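Side-chain contacts in nicastrin (Dictyostelium purpureum, PDB 4R12), which probably serves as an essential subunit of gamma-secretase, the complex that cleaves membrane proteins such as Notch and the amyloid precursor within the membrane: residues D359-S364 / V431-T436; S246-L251 / V263-W268; P121-E126 / Q377-P382; K115-Y120 / S568-T573. All coordinates share one frame; numbering follows the deposited sequence.

Overall arrangement
From the N terminus, the long loop after strand 90-96 supplies first segment 115-120 and then 121-126, the early halves of contacts 4 and 3. Contact 2 is closed soonest, where the chain leaving helix 234-252 returns as strand 262-268, nearly antiparallel to it, in the large lobe. Contact 1 opens later, with helix 352-362. Before it closes, segment 377-382 completes contact 3, so the loops of contacts 1 and 3 cross; helix 427-441 then closes contact 1. Contact 4 closes last, at strand 572-575, and its loop encloses the other three. Contacts 1 and 2 touch through helices 234-252 and 427-441, while contacts 3 and 4 meet around Tyr-120 and Lys-115, and contact 3 joins small lobe to large.

Contact 1. Residues D359-S364 / V431-T436; sequences DQVASS and VYILST
Apolar helix-to-helix packing joins Val-361, near the end of helix 352-362, to Ile-433 and Thr-436 on helix 427-441, in the large lobe, whose fold is related to the zinc exopeptidases. The two backbones come close, with the CA atoms of Val-361 and Ile-433 5.9 Å apart, and a beta-branched valine, short and broad, suits so narrow an interface. Its CG1 methyl does most of the touching. With chi1 at 177°, CG1 stands opposite the backbone N and packs between Ile-433 and Thr-436, a helical turn apart, 3.5 Å from Ile-433 O and 3.7 Å from Thr-436 CB. Ile-433 also sends its CD1 methyl over the small Ala-362, 4.1 Å from the CA of that residue, and the same side chain packs on Phe-372 of strand 370-374.

Thr-436 can face this apolar partner because its hydroxyl is turned back into its own helix: OG1 donates to Tyr-432 O, while its backbone N reaches that oxygen from the other face of the carbonyl plane. At the solvent-facing margin the link is polar. Ser-364 OG donates to Val-361 O at 2.6 Å, in the carbonyl plane and on a lone pair, and a water molecule links the turn after helix 352-362 to helix 427-441 by donating to Ser-364 OG at 2.6 Å while lying 2.8 Å from Tyr-432 OH.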
loop_
_atom_site.group_PDB
_atom_site.type_symbol
_atom_site.label_atom_id
_atom_site.label_comp_id
_atom_site.label_asym_id
_atom_site.label_seq_id
_atom_site.Cartn_x
_atom_site.Cartn_y
_atom_site.Cartn_z
ATOM N N ASP A 359 -17.803 -17.596 12.167
ATOM C CA ASP A 359 -18.344 -17.513 13.530
ATOM C C ASP A 359 -17.968 -18.728 14.375
ATOM O O ASP A 359 -17.563 -18.597 15.531
ATOM C CB ASP A 359 -19.880 -17.407 13.514
ATOM C CG ASP A 359 -20.389 -16.094 12.923
ATOM O OD1 ASP A 359 -19.615 -15.108 12.868
ATOM O OD2 ASP A 359 -21.574 -16.054 12.527
ATOM N N GLN A 360 -18.141 -19.908 13.791
ATOM C CA GLN A 360 -17.826 -21.159 14.460
ATOM C C GLN A 360 -16.350 -21.239 14.845
ATOM O O GLN A 360 -16.023 -21.564 15.984
ATOM C CB GLN A 360 -18.190 -22.348 13.571
ATOM C CG GLN A 360 -19.695 -22.554 13.385
ATOM C CD GLN A 360 -20.000 -23.522 12.256
ATOM O OE1 GLN A 360 -19.181 -24.387 11.923
ATOM N NE2 GLN A 360 -21.177 -23.375 11.647
ATOM N N VAL A 361 -15.468 -20.948 13.894
ATOM C CA VAL A 361 -14.044 -21.029 14.178
ATOM C C VAL A 361 -13.667 -20.054 15.295
ATOM O O VAL A 361 -12.940 -20.411 16.209
ATOM C CB VAL A 361 -13.203 -20.749 12.926
ATOM C CG1 VAL A 361 -11.716 -20.758 13.284
ATOM C CG2 VAL A 361 -13.482 -21.799 11.875
ATOM N N ALA A 362 -14.194 -18.828 15.227
ATOM C CA ALA A 362 -13.924 -17.812 16.246
ATOM C C ALA A 362 -14.375 -18.219 17.649
ATOM O O ALA A 362 -13.830 -17.731 18.644
ATOM C CB ALA A 362 -14.589 -16.478 15.856
ATOM N N SER A 363 -15.373 -19.100 17.725
ATOM C CA SER A 363 -15.923 -19.555 18.997
ATOM C C SER A 363 -15.378 -20.910 19.415
ATOM O O SER A 363 -15.766 -21.424 20.463
ATOM C CB SER A 363 -17.470 -19.661 18.928
ATOM O OG SER A 363 -18.057 -18.424 18.571
ATOM N N SER A 364 -14.505 -21.493 18.594
ATOM C CA SER A 364 -14.130 -22.899 18.740
ATOM C C SER A 364 -13.145 -23.191 19.878
ATOM O O SER A 364 -12.953 -24.358 20.248
ATOM C CB SER A 364 -13.535 -23.415 17.427
ATOM O OG SER A 364 -12.316 -22.748 17.134
ATOM N N VAL A 431 -4.656 -14.910 12.793
ATOM C CA VAL A 431 -3.993 -15.882 11.923
ATOM C C VAL A 431 -4.560 -17.291 12.150
ATOM O O VAL A 431 -4.864 -18.018 11.190
ATOM C CB VAL A 431 -2.466 -15.904 12.132
ATOM C CG1 VAL A 431 -1.815 -16.999 11.276
ATOM C CG2 VAL A 431 -1.872 -14.534 11.784
ATOM N N TYR A 432 -4.721 -17.669 13.409
ATOM C CA TYR A 432 -5.289 -18.980 13.715
ATOM C C TYR A 432 -6.698 -19.138 13.157
ATOM O O TYR A 432 -7.018 -20.143 12.497
ATOM C CB TYR A 432 -5.313 -19.243 15.223
ATOM C CG TYR A 432 -5.989 -20.566 15.518
ATOM C CD1 TYR A 432 -5.334 -21.763 15.249
ATOM C CD2 TYR A 432 -7.300 -20.623 16.005
ATOM C CE1 TYR A 432 -5.939 -22.993 15.490
ATOM C CE2 TYR A 432 -7.918 -21.855 16.243
ATOM C CZ TYR A 432 -7.230 -23.036 15.977
ATOM O OH TYR A 432 -7.810 -24.266 16.194
ATOM N N ILE A 433 -7.547 -18.148 13.421
ATOM C CA ILE A 433 -8.929 -18.236 12.983
ATOM C C ILE A 433 -9.006 -18.267 11.455
ATOM O O ILE A 433 -9.713 -19.102 10.895
ATOM C CB ILE A 433 -9.765 -17.069 13.560
ATOM C CG1 ILE A 433 -9.859 -17.219 15.080
ATOM C CG2 ILE A 433 -11.158 -17.035 12.939
ATOM C CD1 ILE A 433 -10.285 -15.949 15.809
ATOM N N LEU A 434 -8.270 -17.387 10.774
ATOM C CA LEU A 434 -8.348 -17.361 9.315
ATOM C C LEU A 434 -7.749 -18.624 8.682
ATOM O O LEU A 434 -8.272 -19.123 7.687
ATOM C CB LEU A 434 -7.663 -16.110 8.746
ATOM C CG LEU A 434 -8.410 -14.792 9.019
ATOM C CD1 LEU A 434 -7.579 -13.594 8.554
ATOM C CD2 LEU A 434 -9.820 -14.760 8.364
ATOM N N SER A 435 -6.662 -19.135 9.256
ATOM C CA SER A 435 -6.046 -20.365 8.747
ATOM C C SER A 435 -7.010 -21.546 8.847
ATOM O O SER A 435 -7.189 -22.297 7.898
ATOM C CB SER A 435 -4.768 -20.697 9.517
ATOM O OG SER A 435 -3.834 -19.634 9.439
ATOM N N THR A 436 -7.636 -21.681 10.008
ATOM C CA THR A 436 -8.575 -22.770 10.266
ATOM C C THR A 436 -9.817 -22.631 9.373
ATOM O O THR A 436 -10.328 -23.615 8.825
ATOM C CB THR A 436 -8.969 -22.786 11.749
ATOM O OG1 THR A 436 -7.788 -22.976 12.546
ATOM C CG2 THR A 436 -9.974 -23.920 12.046
HETATM O O HOH W 1 -10.553 -24.598 16.443
#

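Contact 2. Residues S246-L251 / V263-W268; sequences SVIKSL and VVFAFW
Ile-248 of helix 234-252 lies over the ring of Phe-265 on strand 262-268, a CH-pi contact that is part of the helix-on-sheet packing of the large lobe. Its CG1 stands 3.6 Å from the ring centroid and only 9° off the ring normal. Val-263 CG1, from two residues back along the strand, lies against the opposite face, toward its rim, so the phenyl group is held between two aliphatic groups.

The remaining contacts are plain apolar ones. Ile-248 CD1 runs on toward the root of the phenylalanine, 3.5 Å from Phe-265 CG, and the same CD1 also lies at the edge of the Phe-267 ring, in its plane, 3.9 Å from Phe-267 CE1. This reach follows from an extended outer chain (chi2 168°), which carries the methyl between the two aromatic residues. Leu-251, almost one turn further along, places CD1 at the edge of Phe-265, 4.1 Å from CZ.

Helix and strand run nearly antiparallel, at 152°, with their axes 11.1 Å apart, a separation bridged here by Ile-248 and the ring of Phe-265. All four touching residues are buried, and the interface rests on dispersion and hydrophobic burial, with shape rather than polar pairing setting the fit.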
loop_
_atom_site.group_PDB
_atom_site.type_symbol
_atom_site.label_atom_id
_atom_site.label_comp_id
_atom_site.label_asym_id
_atom_site.label_seq_id
_atom_site.Cartn_x
_atom_site.Cartn_y
_atom_site.Cartn_z
ATOM N N SER A 246 1.252 -14.902 7.083
ATOM C CA SER A 246 1.424 -15.792 8.235
ATOM C C SER A 246 0.407 -16.950 8.192
ATOM O O SER A 246 0.712 -18.077 8.597
ATOM C CB SER A 246 1.307 -15.010 9.546
ATOM O OG SER A 246 2.297 -13.984 9.595
ATOM N N VAL A 247 -0.784 -16.667 7.681
ATOM C CA VAL A 247 -1.772 -17.698 7.390
ATOM C C VAL A 247 -1.214 -18.709 6.379
ATOM O O VAL A 247 -1.316 -19.917 6.565
ATOM C CB VAL A 247 -3.082 -17.072 6.839
ATOM C CG1 VAL A 247 -3.938 -18.123 6.124
ATOM C CG2 VAL A 247 -3.881 -16.412 7.973
ATOM N N ILE A 248 -0.628 -18.194 5.303
ATOM C CA ILE A 248 -0.044 -19.022 4.243
ATOM C C ILE A 248 1.113 -19.857 4.812
ATOM O O ILE A 248 1.195 -21.076 4.596
ATOM C CB ILE A 248 0.420 -18.141 3.062
ATOM C CG1 ILE A 248 -0.807 -17.534 2.372
ATOM C CG2 ILE A 248 1.217 -18.953 2.055
ATOM C CD1 ILE A 248 -0.505 -16.443 1.395
ATOM N N LYS A 249 1.978 -19.227 5.595
ATOM C CA LYS A 249 3.055 -19.983 6.221
ATOM C C LYS A 249 2.506 -21.093 7.135
ATOM O O LYS A 249 3.045 -22.209 7.178
ATOM C CB LYS A 249 3.975 -19.055 7.016
ATOM C CG LYS A 249 5.153 -19.783 7.685
ATOM C CD LYS A 249 6.245 -20.165 6.664
ATOM C CE LYS A 249 7.457 -20.808 7.369
ATOM N NZ LYS A 249 8.436 -21.352 6.390
ATOM N N SER A 250 1.429 -20.789 7.854
ATOM C CA SER A 250 0.842 -21.775 8.757
ATOM C C SER A 250 0.194 -22.911 7.963
ATOM O O SER A 250 0.309 -24.079 8.329
ATOM C CB SER A 250 -0.170 -21.113 9.689
ATOM O OG SER A 250 0.454 -20.073 10.430
ATOM N N LEU A 251 -0.482 -22.567 6.872
ATOM C CA LEU A 251 -1.107 -23.570 6.021
ATOM C C LEU A 251 -0.077 -24.399 5.264
ATOM O O LEU A 251 -0.377 -25.515 4.852
ATOM C CB LEU A 251 -2.072 -22.916 5.029
ATOM C CG LEU A 251 -3.366 -22.392 5.659
ATOM C CD1 LEU A 251 -4.232 -21.657 4.627
ATOM C CD2 LEU A 251 -4.138 -23.537 6.300
ATOM N N VAL A 263 -7.222 -23.195 -3.490
ATOM C CA VAL A 263 -7.153 -21.894 -2.846
ATOM C C VAL A 263 -6.099 -21.056 -3.550
ATOM O O VAL A 263 -4.964 -21.500 -3.746
ATOM C CB VAL A 263 -6.830 -21.995 -1.335
ATOM C CG1 VAL A 263 -6.728 -20.607 -0.730
ATOM C CG2 VAL A 263 -7.918 -22.790 -0.615
ATOM N N VAL A 264 -6.495 -19.852 -3.948
ATOM C CA VAL A 264 -5.585 -18.884 -4.539
ATOM C C VAL A 264 -5.476 -17.669 -3.620
ATOM O O VAL A 264 -6.483 -17.089 -3.223
ATOM C CB VAL A 264 -6.052 -18.436 -5.943
ATOM C CG1 VAL A 264 -5.248 -17.230 -6.421
ATOM C CG2 VAL A 264 -5.926 -19.580 -6.931
ATOM N N PHE A 265 -4.247 -17.303 -3.273
ATOM C CA PHE A 265 -4.011 -16.128 -2.447
ATOM C C PHE A 265 -3.588 -14.996 -3.356
ATOM O O PHE A 265 -2.704 -15.183 -4.202
ATOM C CB PHE A 265 -2.931 -16.403 -1.388
ATOM C CG PHE A 265 -3.199 -17.630 -0.553
ATOM C CD1 PHE A 265 -4.005 -17.554 0.577
ATOM C CD2 PHE A 265 -2.656 -18.853 -0.902
ATOM C CE1 PHE A 265 -4.258 -18.676 1.346
ATOM C CE2 PHE A 265 -2.903 -19.986 -0.135
ATOM C CZ PHE A 265 -3.708 -19.891 0.989
ATOM N N ALA A 266 -4.194 -13.825 -3.213
ATOM C CA ALA A 266 -3.796 -12.707 -4.077
ATOM C C ALA A 266 -3.471 -11.449 -3.280
ATOM O O ALA A 266 -4.235 -11.033 -2.401
ATOM C CB ALA A 266 -4.897 -12.409 -5.131
ATOM N N PHE A 267 -2.323 -10.850 -3.597
ATOM C CA PHE A 267 -1.885 -9.600 -2.993
ATOM C C PHE A 267 -1.918 -8.513 -4.062
ATOM O O PHE A 267 -1.003 -8.452 -4.890
ATOM C CB PHE A 267 -0.460 -9.733 -2.418
ATOM C CG PHE A 267 -0.348 -10.706 -1.261
ATOM C CD1 PHE A 267 -0.410 -12.079 -1.469
ATOM C CD2 PHE A 267 -0.175 -10.240 0.035
ATOM C CE1 PHE A 267 -0.309 -12.963 -0.399
ATOM C CE2 PHE A 267 -0.068 -11.122 1.110
ATOM C CZ PHE A 267 -0.124 -12.477 0.895
ATOM N N TRP A 268 -2.969 -7.684 -4.068
ATOM C CA TRP A 268 -3.189 -6.716 -5.154
ATOM C C TRP A 268 -2.378 -5.455 -4.912
ATOM O O TRP A 268 -2.378 -4.921 -3.800
ATOM C CB TRP A 268 -4.675 -6.325 -5.299
ATOM C CG TRP A 268 -5.623 -7.449 -5.525
ATOM C CD1 TRP A 268 -6.728 -7.748 -4.772
ATOM C CD2 TRP A 268 -5.573 -8.429 -6.573
ATOM N NE1 TRP A 268 -7.363 -8.853 -5.286
ATOM C CE2 TRP A 268 -6.672 -9.294 -6.388
ATOM C CE3 TRP A 268 -4.706 -8.661 -7.650
ATOM C CZ2 TRP A 268 -6.927 -10.369 -7.241
ATOM C CZ3 TRP A 268 -4.966 -9.731 -8.489
ATOM C CH2 TRP A 268 -6.062 -10.569 -8.277
#

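Contact 3. Residues P121-E126 / Q377-P382; sequences PNSNLE and QTELPP
Ser-123 has its OG opposite the backbone N (chi1 180°), and the chain of Glu-379, extended beyond CG, carries its carboxylate to that hydroxyl, between two loops. Ser-123 OG donates to Glu-379 OE1 at 2.7 Å, meeting that oxygen on its syn side and 17° out of the carboxylate plane. The same hydroxyl oxygen accepts from Leu-125 N at 3.0 Å, with an N-H...O angle of 162°, which makes an ST turn. Serine suits this place because one small group both shapes its own loop and reaches the other. The second carboxylate oxygen is tied in as well: a water donates to Glu-379 OE2 and accepts from Asn-124 N at 2.6 Å, so both oxygens of the glutamate are linked to segment 121-126.

Leu-125 packs against the same side chain: its CD1 crosses the glutamate chain obliquely, 3.9 Å from Glu-379 CB and 3.6 Å from the carboxylate oxygen OE1. Gln-377 curls round, bringing NE2 to 3.9 Å from Leu-125 CD1, a packing contact.

The pairing joins the small lobe to the large one. Segment 121-126 belongs to the loop between strands 90-96 and 138-139, whereas 377-382 leads from strand 370-374 to helix 385-389, with Leu-380 packing onto strand 339-347 and Tyr-405 lying against both Leu-125 and Gln-377.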
loop_
_atom_site.group_PDB
_atom_site.type_symbol
_atom_site.label_atom_id
_atom_site.label_comp_id
_atom_site.label_asym_id
_atom_site.label_seq_id
_atom_site.Cartn_x
_atom_site.Cartn_y
_atom_site.Cartn_z
ATOM N N PRO A 121 -20.416 4.910 -7.050
ATOM C CA PRO A 121 -19.926 6.248 -7.412
ATOM C C PRO A 121 -20.789 7.392 -6.869
ATOM O O PRO A 121 -20.254 8.466 -6.589
ATOM C CB PRO A 121 -19.961 6.227 -8.941
ATOM C CG PRO A 121 -19.848 4.787 -9.297
ATOM C CD PRO A 121 -20.615 4.057 -8.235
ATOM N N ASN A 122 -22.089 7.172 -6.708
ATOM C CA ASN A 122 -22.974 8.220 -6.207
ATOM C C ASN A 122 -23.228 8.123 -4.712
ATOM O O ASN A 122 -24.180 8.721 -4.206
ATOM C CB ASN A 122 -24.332 8.193 -6.923
ATOM C CG ASN A 122 -24.219 7.900 -8.409
ATOM O OD1 ASN A 122 -24.698 6.864 -8.885
ATOM N ND2 ASN A 122 -23.609 8.817 -9.156
ATOM N N SER A 123 -22.402 7.364 -3.998
ATOM C CA SER A 123 -22.642 7.158 -2.570
ATOM C C SER A 123 -22.581 8.462 -1.785
ATOM O O SER A 123 -21.798 9.353 -2.107
ATOM C CB SER A 123 -21.625 6.161 -1.979
ATOM O OG SER A 123 -21.862 5.976 -0.589
ATOM N N ASN A 124 -23.409 8.562 -0.754
ATOM C CA ASN A 124 -23.363 9.680 0.178
ATOM C C ASN A 124 -22.675 9.320 1.489
ATOM O O ASN A 124 -22.610 10.138 2.415
ATOM C CB ASN A 124 -24.778 10.188 0.464
ATOM C CG ASN A 124 -25.354 10.958 -0.701
ATOM O OD1 ASN A 124 -24.666 11.779 -1.299
ATOM N ND2 ASN A 124 -26.613 10.691 -1.038
ATOM N N LEU A 125 -22.173 8.093 1.580
ATOM C CA LEU A 125 -21.496 7.662 2.790
ATOM C C LEU A 125 -20.113 8.293 2.876
ATOM O O LEU A 125 -19.517 8.636 1.856
ATOM C CB LEU A 125 -21.363 6.138 2.843
ATOM C CG LEU A 125 -22.636 5.296 2.827
ATOM C CD1 LEU A 125 -22.265 3.828 3.007
ATOM C CD2 LEU A 125 -23.612 5.753 3.899
ATOM N N GLU A 126 -19.634 8.460 4.103
ATOM C CA GLU A 126 -18.269 8.873 4.365
ATOM C C GLU A 126 -17.638 7.858 5.293
ATOM O O GLU A 126 -17.888 7.888 6.502
ATOM C CB GLU A 126 -18.218 10.262 4.998
ATOM C CG GLU A 126 -18.841 11.350 4.136
ATOM C CD GLU A 126 -18.562 12.739 4.671
ATOM O OE1 GLU A 126 -18.285 12.867 5.887
ATOM O OE2 GLU A 126 -18.629 13.701 3.876
ATOM N N GLN A 377 -24.366 -1.448 7.598
ATOM C CA GLN A 377 -24.321 -0.648 6.392
ATOM C C GLN A 377 -24.825 -1.461 5.209
ATOM O O GLN A 377 -24.656 -2.680 5.162
ATOM C CB GLN A 377 -22.888 -0.132 6.156
ATOM C CG GLN A 377 -22.401 0.807 7.272
ATOM C CD GLN A 377 -23.394 1.954 7.552
ATOM O OE1 GLN A 377 -24.004 2.012 8.621
ATOM N NE2 GLN A 377 -23.542 2.862 6.597
ATOM N N THR A 378 -25.465 -0.780 4.262
ATOM C CA THR A 378 -26.047 -1.456 3.107
ATOM C C THR A 378 -25.220 -1.284 1.840
ATOM O O THR A 378 -25.641 -1.704 0.758
ATOM C CB THR A 378 -27.471 -0.967 2.845
ATOM O OG1 THR A 378 -27.488 0.466 2.804
ATOM C CG2 THR A 378 -28.389 -1.449 3.951
ATOM N N GLU A 379 -24.064 -0.636 1.983
ATOM C CA GLU A 379 -23.060 -0.553 0.931
ATOM C C GLU A 379 -21.763 -1.165 1.451
ATOM O O GLU A 379 -21.406 -0.952 2.609
ATOM C CB GLU A 379 -22.814 0.898 0.498
ATOM C CG GLU A 379 -24.020 1.621 -0.085
ATOM C CD GLU A 379 -23.663 3.020 -0.577
ATOM O OE1 GLU A 379 -22.465 3.385 -0.533
ATOM O OE2 GLU A 379 -24.575 3.758 -1.003
ATOM N N LEU A 380 -21.077 -1.943 0.620
ATOM C CA LEU A 380 -19.726 -2.384 0.962
ATOM C C LEU A 380 -18.803 -1.178 1.127
ATOM O O LEU A 380 -19.003 -0.156 0.476
ATOM C CB LEU A 380 -19.155 -3.304 -0.116
ATOM C CG LEU A 380 -19.636 -4.744 -0.265
ATOM C CD1 LEU A 380 -18.703 -5.416 -1.233
ATOM C CD2 LEU A 380 -19.637 -5.494 1.072
ATOM N N PRO A 381 -17.800 -1.286 2.012
ATOM C CA PRO A 381 -16.773 -0.244 2.118
ATOM C C PRO A 381 -15.830 -0.338 0.930
ATOM O O PRO A 381 -15.873 -1.349 0.235
ATOM C CB PRO A 381 -16.051 -0.594 3.422
ATOM C CG PRO A 381 -16.179 -2.087 3.525
ATOM C CD PRO A 381 -17.554 -2.408 2.934
ATOM N N PRO A 382 -15.011 0.700 0.688
ATOM C CA PRO A 382 -14.028 0.610 -0.396
ATOM C C PRO A 382 -13.197 -0.658 -0.269
ATOM O O PRO A 382 -12.570 -0.873 0.769
ATOM C CB PRO A 382 -13.150 1.851 -0.191
ATOM C CG PRO A 382 -13.974 2.790 0.594
ATOM C CD PRO A 382 -14.894 1.957 1.446
HETATM O O HOH W 2 -25.125 6.726 -0.158
#

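Contact 4. Residues K115-Y120 / S568-T573; sequences KIYGLY and SYPIFT. With NAG (2-acetamido-2-deoxy-beta-D-glucopyranose), chain F.
Tyr-117 lays one face of its ring on Pro-570, a CH-pi contact in which CB sits 3.9 Å from the ring centroid and 16° off the normal. Its chi1 of -57° sets the ring opposite its own carbonyl carbon and carries it across to the proline. Pro-570 CB lies toward the rim of that face, while Ile-116 CG1 sits over the centre of the other. Proline suits the site because its rigid ring offers a fixed set of C-H groups. Tyr-117 OH lies 3.6 Å from Pro-570 CA. Further along, Tyr-117 CE2 comes to the edge of Phe-572, 4.3 Å from its CE2.

Tyr-569 points away from segment 115-120, and one face of its ring is met by C6 of an N-acetylglucosamine, 3.3 Å from Tyr-569 CZ.

Segment 115-120 opens with a 3-10 turn in the small-lobe loop between strands 90-96 and 138-139, and Leu-119 packs on helix 385-389. Segment 568-573 leads into strand 572-575, which pairs antiparallel with strands 21-29 and 192-203.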
loop_
_atom_site.group_PDB
_atom_site.type_symbol
_atom_site.label_atom_id
_atom_site.label_comp_id
_atom_site.label_asym_id
_atom_site.label_seq_id
_atom_site.Cartn_x
_atom_site.Cartn_y
_atom_site.Cartn_z
ATOM N N LYS A 115 -13.922 6.433 -4.133
ATOM C CA LYS A 115 -15.382 6.414 -4.286
ATOM C C LYS A 115 -15.837 6.170 -5.722
ATOM O O LYS A 115 -16.646 5.273 -5.985
ATOM C CB LYS A 115 -15.994 7.729 -3.793
ATOM C CG LYS A 115 -17.521 7.735 -3.881
ATOM C CD LYS A 115 -18.066 9.112 -4.223
ATOM C CE LYS A 115 -18.220 9.989 -2.999
ATOM N NZ LYS A 115 -18.680 11.362 -3.393
ATOM N N ILE A 116 -15.317 6.962 -6.652
ATOM C CA ILE A 116 -15.853 6.943 -8.012
ATOM C C ILE A 116 -15.386 5.737 -8.812
ATOM O O ILE A 116 -15.959 5.442 -9.856
ATOM C CB ILE A 116 -15.494 8.229 -8.801
ATOM C CG1 ILE A 116 -13.982 8.354 -9.021
ATOM C CG2 ILE A 116 -16.066 9.457 -8.108
ATOM C CD1 ILE A 116 -13.583 9.542 -9.923
ATOM N N TYR A 117 -14.366 5.032 -8.326
ATOM C CA TYR A 117 -13.870 3.840 -9.022
ATOM C C TYR A 117 -14.440 2.536 -8.459
ATOM O O TYR A 117 -14.117 1.455 -8.942
ATOM C CB TYR A 117 -12.347 3.805 -8.980
ATOM C CG TYR A 117 -11.758 5.055 -9.577
ATOM C CD1 TYR A 117 -11.994 5.377 -10.911
ATOM C CD2 TYR A 117 -11.014 5.937 -8.808
ATOM C CE1 TYR A 117 -11.479 6.536 -11.472
ATOM C CE2 TYR A 117 -10.489 7.099 -9.365
ATOM C CZ TYR A 117 -10.734 7.389 -10.697
ATOM O OH TYR A 117 -10.225 8.538 -11.265
ATOM N N GLY A 118 -15.313 2.643 -7.462
ATOM C CA GLY A 118 -15.902 1.463 -6.851
ATOM C C GLY A 118 -17.339 1.211 -7.257
ATOM O O GLY A 118 -17.807 1.758 -8.247
ATOM N N LEU A 119 -18.040 0.373 -6.488
ATOM C CA LEU A 119 -19.430 0.015 -6.773
ATOM C C LEU A 119 -20.439 1.137 -6.624
ATOM O O LEU A 119 -21.508 1.088 -7.218
ATOM C CB LEU A 119 -19.883 -1.122 -5.855
ATOM C CG LEU A 119 -19.589 -2.559 -6.252
ATOM C CD1 LEU A 119 -20.246 -3.472 -5.240
ATOM C CD2 LEU A 119 -20.093 -2.867 -7.653
ATOM N N TYR A 120 -20.122 2.128 -5.802
ATOM C CA TYR A 120 -21.092 3.159 -5.473
ATOM C C TYR A 120 -20.570 4.569 -5.764
ATOM O O TYR A 120 -20.332 5.348 -4.844
ATOM C CB TYR A 120 -21.493 3.048 -4.000
ATOM C CG TYR A 120 -21.689 1.616 -3.524
ATOM C CD1 TYR A 120 -22.888 0.942 -3.741
ATOM C CD2 TYR A 120 -20.672 0.940 -2.850
ATOM C CE1 TYR A 120 -23.066 -0.367 -3.302
ATOM C CE2 TYR A 120 -20.844 -0.359 -2.410
ATOM C CZ TYR A 120 -22.038 -1.006 -2.637
ATOM O OH TYR A 120 -22.197 -2.299 -2.196
ATOM N N SER A 568 -11.984 7.625 -18.235
ATOM C CA SER A 568 -12.976 7.094 -17.308
ATOM C C SER A 568 -12.312 6.190 -16.270
ATOM O O SER A 568 -12.839 5.993 -15.184
ATOM C CB SER A 568 -14.066 6.325 -18.054
ATOM O OG SER A 568 -14.787 7.183 -18.922
ATOM N N TYR A 569 -11.159 5.632 -16.625
ATOM C CA TYR A 569 -10.378 4.815 -15.695
ATOM C C TYR A 569 -9.517 5.735 -14.819
ATOM O O TYR A 569 -9.378 6.926 -15.123
ATOM C CB TYR A 569 -9.517 3.802 -16.462
ATOM C CG TYR A 569 -10.317 2.703 -17.150
ATOM C CD1 TYR A 569 -10.908 1.681 -16.412
ATOM C CD2 TYR A 569 -10.470 2.685 -18.533
ATOM C CE1 TYR A 569 -11.637 0.671 -17.035
ATOM C CE2 TYR A 569 -11.194 1.678 -19.163
ATOM C CZ TYR A 569 -11.770 0.676 -18.409
ATOM O OH TYR A 569 -12.490 -0.323 -19.026
ATOM N N PRO A 570 -8.960 5.206 -13.714
ATOM C CA PRO A 570 -8.180 6.117 -12.870
ATOM C C PRO A 570 -6.915 6.604 -13.582
ATOM O O PRO A 570 -6.170 5.798 -14.131
ATOM C CB PRO A 570 -7.833 5.266 -11.628
ATOM C CG PRO A 570 -8.079 3.857 -12.019
ATOM C CD PRO A 570 -9.142 3.882 -13.093
ATOM N N ILE A 571 -6.692 7.912 -13.577
ATOM C CA ILE A 571 -5.502 8.474 -14.205
ATOM C C ILE A 571 -4.614 9.156 -13.181
ATOM O O ILE A 571 -4.887 10.286 -12.775
ATOM C CB ILE A 571 -5.856 9.503 -15.289
ATOM C CG1 ILE A 571 -6.754 8.875 -16.355
ATOM C CG2 ILE A 571 -4.562 10.072 -15.910
ATOM C CD1 ILE A 571 -6.124 7.699 -17.068
ATOM N N PHE A 572 -3.558 8.469 -12.765
ATOM C CA PHE A 572 -2.583 9.017 -11.828
ATOM C C PHE A 572 -1.199 8.795 -12.396
ATOM O O PHE A 572 -0.859 7.681 -12.788
ATOM C CB PHE A 572 -2.687 8.368 -10.442
ATOM C CG PHE A 572 -4.007 8.584 -9.780
ATOM C CD1 PHE A 572 -4.230 9.710 -9.012
ATOM C CD2 PHE A 572 -5.028 7.673 -9.934
ATOM C CE1 PHE A 572 -5.457 9.912 -8.387
ATOM C CE2 PHE A 572 -6.251 7.881 -9.325
ATOM C CZ PHE A 572 -6.462 9.001 -8.555
ATOM N N THR A 573 -0.408 9.860 -12.449
ATOM C CA THR A 573 0.937 9.776 -12.992
ATOM C C THR A 573 1.889 10.551 -12.104
ATOM O O THR A 573 1.747 11.766 -11.927
ATOM C CB THR A 573 1.034 10.343 -14.436
ATOM O OG1 THR A 573 0.687 11.735 -14.429
ATOM C CG2 THR A 573 0.120 9.582 -15.386
HETATM C C1 NAG F . -14.099 3.899 -21.229
HETATM C C2 NAG F . -14.873 3.134 -22.266
HETATM C C3 NAG F . -16.122 2.470 -21.713
HETATM C C4 NAG F . -15.910 1.877 -20.336
HETATM C C5 NAG F . -15.124 2.811 -19.442
HETATM C C6 NAG F . -14.724 2.182 -18.112
HETATM C C7 NAG F . -14.337 4.021 -24.345
HETATM C C8 NAG F . -13.590 5.294 -24.605
HETATM N N2 NAG F . -15.166 4.043 -23.335
HETATM O O3 NAG F . -16.435 1.382 -22.575
HETATM O O4 NAG F . -17.167 1.575 -19.783
HETATM O O5 NAG F . -13.932 3.015 -20.171
HETATM O O6 NAG F . -15.527 2.605 -17.020
HETATM O O7 NAG F . -14.205 3.010 -24.999
#